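Local coordinates for protein aminotransferase class I and II (Anaerococcus prevotii, PDB 4EMY) that probably works as a homodimeric transaminase, binding pyridoxal 5'-phosphate as its cofactor, at residues Ala212-Ala226 with Phe244-Ser258. Numbering follows the deposited sequence.
Sequences AEDKDKKITLIVDVA and FSNLPRNLFVVVAFS. With PLP (pyridoxal-5'-phosphate), chain E.
Strands 218-224 and 251-258 run parallel as neighbours in the mixed seven-stranded sheet of the fold type I aminotransferase large domain, joined by a ladder of backbone hydrogen bonds from Ile-219 N to Asn-250 O through Val-225 N to Ala-256 O. Before the ladder begins, the Asn-250 side chain ties two turns together: its ND2 gives one bond to Ala-212 O (2.9 Å) and a nearly straight one to Lys-217 O (3.0 Å, 173° at the hydrogen), both acceptors close to the amide plane. With CG wedged between backbone N and carbonyl carbon (chi1 60°), the amide turns in toward the 212-217 loop. An aspartate here would probably leave both carbonyls without this donor and turn a carboxylate oxygen toward them, letting the loop shift. Beside it, Ala-212 CB rests on Pro-248 CG at 3.6 Å.

On the face bearing Ile-219, Leu-221 and Val-223, Leu-251 CD1 fits against Ile-219 CG2, and Leu-221 CD2 meets Phe-244 CE1 at 3.6 Å, the two side chains crossing at about a right angle. Val-253 CG1 lies over one face of that ring, toward its rim; helix 198-211 packs on this side of the sheet through Ile-205 and Trp-201. Thr-220, Ile-222 and Ala-256 instead meet helix 109-121.

Toward their C-terminal ends both strands lead to the cofactor. Asp-224 OD2 lies 2.5 Å from PLP N1, a pairing that probably helps keep the pyridine nitrogen protonated; OD2 is also hydrogen-bonded to Tyr-138 OH. From the neighbouring strand, Ser-258 OG donates to phosphate oxygen O2P of PLP at 2.6 Å.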
# COMPACT_ATOMS: atom_id res chain seq x y z
N ALA A 212 10.87 27.36 -15.46
CA ALA A 212 9.50 27.19 -15.96
C ALA A 212 9.11 28.19 -17.05
O ALA A 212 8.04 28.08 -17.65
CB ALA A 212 8.51 27.22 -14.81
N GLU A 213 9.97 29.18 -17.29
CA GLU A 213 9.76 30.11 -18.40
C GLU A 213 9.87 29.39 -19.75
O GLU A 213 9.21 29.78 -20.71
CB GLU A 213 10.75 31.27 -18.36
CG GLU A 213 10.61 32.17 -17.14
CD GLU A 213 11.59 33.33 -17.16
OE1 GLU A 213 12.27 33.56 -16.14
OE2 GLU A 213 11.70 34.00 -18.21
N ASP A 214 10.70 28.35 -19.81
CA ASP A 214 10.80 27.50 -21.00
C ASP A 214 9.64 26.52 -20.99
O ASP A 214 9.68 25.50 -20.28
CB ASP A 214 12.14 26.77 -21.06
CG ASP A 214 12.37 26.04 -22.40
OD1 ASP A 214 11.49 26.08 -23.29
OD2 ASP A 214 13.44 25.41 -22.55
N LYS A 215 8.62 26.82 -21.78
CA LYS A 215 7.37 26.07 -21.75
C LYS A 215 7.43 24.72 -22.49
O LYS A 215 6.41 24.07 -22.70
CB LYS A 215 6.21 26.95 -22.24
CG LYS A 215 5.97 28.19 -21.38
CD LYS A 215 5.25 27.91 -20.06
CE LYS A 215 3.77 27.61 -20.30
NZ LYS A 215 2.91 27.68 -19.07
N ASP A 216 8.64 24.32 -22.88
CA ASP A 216 8.91 22.96 -23.36
C ASP A 216 9.29 22.05 -22.20
O ASP A 216 9.26 20.82 -22.31
CB ASP A 216 10.03 22.97 -24.40
CG ASP A 216 9.53 23.29 -25.79
OD1 ASP A 216 8.31 23.15 -26.04
OD2 ASP A 216 10.36 23.68 -26.64
N LYS A 217 9.65 22.66 -21.07
CA LYS A 217 10.13 21.94 -19.91
C LYS A 217 9.02 21.79 -18.87
O LYS A 217 8.25 22.71 -18.65
CB LYS A 217 11.34 22.65 -19.31
CG LYS A 217 12.46 22.92 -20.30
CD LYS A 217 13.25 21.66 -20.63
CE LYS A 217 14.20 21.89 -21.79
NZ LYS A 217 14.99 20.68 -22.16
N LYS A 218 8.95 20.61 -18.25
CA LYS A 218 7.99 20.36 -17.17
C LYS A 218 8.74 19.98 -15.91
O LYS A 218 9.59 19.09 -15.93
CB LYS A 218 6.98 19.28 -17.56
CG LYS A 218 5.90 19.78 -18.50
CD LYS A 218 5.08 18.64 -19.09
CE LYS A 218 4.50 19.03 -20.45
NZ LYS A 218 3.45 20.09 -20.37
N ILE A 219 8.45 20.68 -14.82
CA ILE A 219 9.17 20.48 -13.57
C ILE A 219 8.21 20.11 -12.44
O ILE A 219 7.16 20.73 -12.30
CB ILE A 219 9.97 21.73 -13.17
CG1 ILE A 219 10.87 22.19 -14.33
CG2 ILE A 219 10.80 21.49 -11.91
CD1 ILE A 219 11.19 23.66 -14.32
N THR A 220 8.58 19.10 -11.66
CA THR A 220 7.82 18.76 -10.45
C THR A 220 8.68 18.86 -9.19
O THR A 220 9.72 18.23 -9.08
CB THR A 220 7.17 17.36 -10.56
OG1 THR A 220 6.31 17.33 -11.70
CG2 THR A 220 6.35 17.04 -9.32
N LEU A 221 8.22 19.69 -8.25
CA LEU A 221 8.80 19.78 -6.92
C LEU A 221 8.06 18.86 -5.97
O LEU A 221 6.86 19.02 -5.74
CB LEU A 221 8.74 21.22 -6.40
CG LEU A 221 9.34 21.54 -5.02
CD1 LEU A 221 10.83 21.21 -4.94
CD2 LEU A 221 9.11 23.00 -4.66
N ILE A 222 8.79 17.88 -5.42
CA ILE A 222 8.30 16.97 -4.38
C ILE A 222 8.85 17.41 -3.02
O ILE A 222 10.06 17.54 -2.85
CB ILE A 222 8.79 15.53 -4.62
CG1 ILE A 222 8.79 15.15 -6.11
CG2 ILE A 222 8.08 14.54 -3.68
CD1 ILE A 222 7.52 14.53 -6.62
N VAL A 223 7.96 17.63 -2.06
CA VAL A 223 8.40 18.02 -0.72
C VAL A 223 7.97 16.98 0.29
O VAL A 223 6.78 16.73 0.46
CB VAL A 223 7.87 19.40 -0.30
CG1 VAL A 223 8.70 19.97 0.83
CG2 VAL A 223 7.90 20.37 -1.47
N ASP A 224 8.95 16.36 0.95
CA ASP A 224 8.67 15.34 1.97
C ASP A 224 8.55 16.01 3.33
O ASP A 224 9.56 16.36 3.96
CB ASP A 224 9.77 14.27 1.98
CG ASP A 224 9.40 13.02 2.78
OD1 ASP A 224 8.44 13.03 3.58
OD2 ASP A 224 10.10 11.99 2.63
N VAL A 225 7.32 16.17 3.78
CA VAL A 225 7.07 16.89 5.03
C VAL A 225 6.59 15.96 6.14
O VAL A 225 5.70 16.31 6.92
CB VAL A 225 6.12 18.08 4.81
CG1 VAL A 225 6.72 19.06 3.82
CG2 VAL A 225 4.75 17.62 4.32
N ALA A 226 7.19 14.77 6.21
CA ALA A 226 6.85 13.80 7.25
C ALA A 226 7.12 14.33 8.67
O ALA A 226 6.32 14.11 9.58
CB ALA A 226 7.59 12.50 7.01
N PHE A 244 4.29 28.57 -2.62
CA PHE A 244 3.82 27.70 -3.69
C PHE A 244 2.59 28.24 -4.41
O PHE A 244 2.07 27.60 -5.33
CB PHE A 244 3.56 26.28 -3.16
CG PHE A 244 4.78 25.61 -2.58
CD1 PHE A 244 6.06 25.86 -3.08
CD2 PHE A 244 4.65 24.69 -1.53
CE1 PHE A 244 7.17 25.24 -2.54
CE2 PHE A 244 5.76 24.06 -0.99
CZ PHE A 244 7.02 24.34 -1.49
N SER A 245 2.14 29.44 -4.01
CA SER A 245 1.00 30.10 -4.65
C SER A 245 1.33 30.57 -6.06
O SER A 245 2.44 31.04 -6.32
CB SER A 245 0.55 31.30 -3.82
OG SER A 245 0.29 30.93 -2.49
N ASN A 246 0.36 30.45 -6.96
CA ASN A 246 0.44 31.03 -8.32
C ASN A 246 1.72 30.73 -9.08
O ASN A 246 2.37 31.63 -9.62
CB ASN A 246 0.17 32.54 -8.26
CG ASN A 246 -1.14 32.86 -7.58
OD1 ASN A 246 -1.18 33.48 -6.51
ND2 ASN A 246 -2.24 32.41 -8.19
N LEU A 247 2.08 29.46 -9.11
CA LEU A 247 3.25 28.99 -9.84
C LEU A 247 2.83 28.67 -11.26
O LEU A 247 1.69 28.27 -11.49
CB LEU A 247 3.83 27.75 -9.16
CG LEU A 247 5.04 27.90 -8.24
CD1 LEU A 247 4.95 29.09 -7.30
CD2 LEU A 247 5.25 26.62 -7.45
N PRO A 248 3.74 28.87 -12.24
CA PRO A 248 3.39 28.62 -13.64
C PRO A 248 2.85 27.21 -13.87
O PRO A 248 3.31 26.24 -13.26
CB PRO A 248 4.72 28.83 -14.39
CG PRO A 248 5.77 29.00 -13.35
CD PRO A 248 5.09 29.45 -12.11
N ARG A 249 1.87 27.11 -14.76
CA ARG A 249 1.24 25.85 -15.17
C ARG A 249 2.20 24.65 -15.18
O ARG A 249 1.87 23.58 -14.68
CB ARG A 249 0.57 26.05 -16.54
CG ARG A 249 0.02 24.80 -17.20
CD ARG A 249 -1.02 25.14 -18.27
NE ARG A 249 -2.30 25.56 -17.68
CZ ARG A 249 -2.82 26.78 -17.76
NH1 ARG A 249 -2.20 27.75 -18.43
NH2 ARG A 249 -3.99 27.04 -17.18
N ASN A 250 3.41 24.86 -15.71
CA ASN A 250 4.40 23.78 -15.87
C ASN A 250 5.30 23.53 -14.65
O ASN A 250 6.28 22.78 -14.74
CB ASN A 250 5.24 24.02 -17.12
CG ASN A 250 6.00 25.34 -17.07
OD1 ASN A 250 5.46 26.37 -16.66
ND2 ASN A 250 7.25 25.31 -17.50
N LEU A 251 4.98 24.15 -13.52
CA LEU A 251 5.70 23.90 -12.28
C LEU A 251 4.76 23.32 -11.24
O LEU A 251 4.13 24.06 -10.47
CB LEU A 251 6.40 25.16 -11.77
CG LEU A 251 7.32 25.05 -10.54
CD1 LEU A 251 8.43 24.03 -10.75
CD2 LEU A 251 7.92 26.41 -10.20
N PHE A 252 4.65 22.00 -11.23
CA PHE A 252 3.74 21.32 -10.32
C PHE A 252 4.43 21.04 -8.99
O PHE A 252 5.66 20.94 -8.91
CB PHE A 252 3.22 20.03 -10.98
CG PHE A 252 2.07 19.40 -10.25
CD1 PHE A 252 0.94 20.14 -9.92
CD2 PHE A 252 2.11 18.05 -9.89
CE1 PHE A 252 -0.12 19.56 -9.25
CE2 PHE A 252 1.05 17.46 -9.23
CZ PHE A 252 -0.07 18.21 -8.91
N VAL A 253 3.63 20.92 -7.93
CA VAL A 253 4.15 20.65 -6.59
C VAL A 253 3.35 19.51 -5.98
O VAL A 253 2.13 19.56 -5.94
CB VAL A 253 4.07 21.90 -5.67
CG1 VAL A 253 4.42 21.55 -4.23
CG2 VAL A 253 5.02 22.98 -6.15
N VAL A 254 4.05 18.46 -5.54
CA VAL A 254 3.43 17.39 -4.75
C VAL A 254 4.05 17.37 -3.36
O VAL A 254 5.26 17.19 -3.20
CB VAL A 254 3.58 16.00 -5.39
CG1 VAL A 254 2.78 14.96 -4.61
CG2 VAL A 254 3.12 16.01 -6.85
N VAL A 255 3.21 17.57 -2.35
CA VAL A 255 3.65 17.56 -0.96
C VAL A 255 3.31 16.19 -0.38
O VAL A 255 2.16 15.76 -0.44
CB VAL A 255 3.04 18.73 -0.16
CG1 VAL A 255 3.21 18.54 1.34
CG2 VAL A 255 3.67 20.05 -0.58
N ALA A 256 4.31 15.50 0.16
CA ALA A 256 4.10 14.17 0.74
C ALA A 256 3.79 14.25 2.24
O ALA A 256 4.68 14.47 3.06
CB ALA A 256 5.28 13.26 0.46
N PHE A 257 2.52 14.05 2.58
CA PHE A 257 2.04 14.13 3.95
C PHE A 257 2.00 12.76 4.63
O PHE A 257 1.72 11.76 3.99
CB PHE A 257 0.65 14.77 3.96
CG PHE A 257 -0.10 14.57 5.24
CD1 PHE A 257 0.10 15.42 6.32
CD2 PHE A 257 -1.03 13.54 5.36
CE1 PHE A 257 -0.59 15.23 7.50
CE2 PHE A 257 -1.72 13.35 6.55
CZ PHE A 257 -1.51 14.20 7.62
N SER A 258 2.28 12.72 5.93
CA SER A 258 2.23 11.46 6.68
C SER A 258 1.68 11.59 8.11
O SER A 258 1.96 12.56 8.82
CB SER A 258 3.62 10.82 6.74
OG SER A 258 3.56 9.55 7.36
N1 PLP E . 10.00 10.28 4.46
C2 PLP E . 11.13 10.39 5.25
C2A PLP E . 12.15 11.45 4.98
C3 PLP E . 11.33 9.52 6.32
O3 PLP E . 12.44 9.63 7.10
C4 PLP E . 10.41 8.53 6.61
C4A PLP E . 10.97 7.26 7.19
O4A PLP E . 10.93 7.04 8.41
C5 PLP E . 9.27 8.43 5.81
C6 PLP E . 9.07 9.30 4.74
C5A PLP E . 8.27 7.32 6.11
O4P PLP E . 6.93 7.71 5.88
P PLP E . 5.82 6.59 6.09
O1P PLP E . 5.74 5.83 4.80
O2P PLP E . 4.52 7.28 6.46
O3P PLP E . 6.21 5.63 7.19
O HOH W 1 4.06 12.44 10.32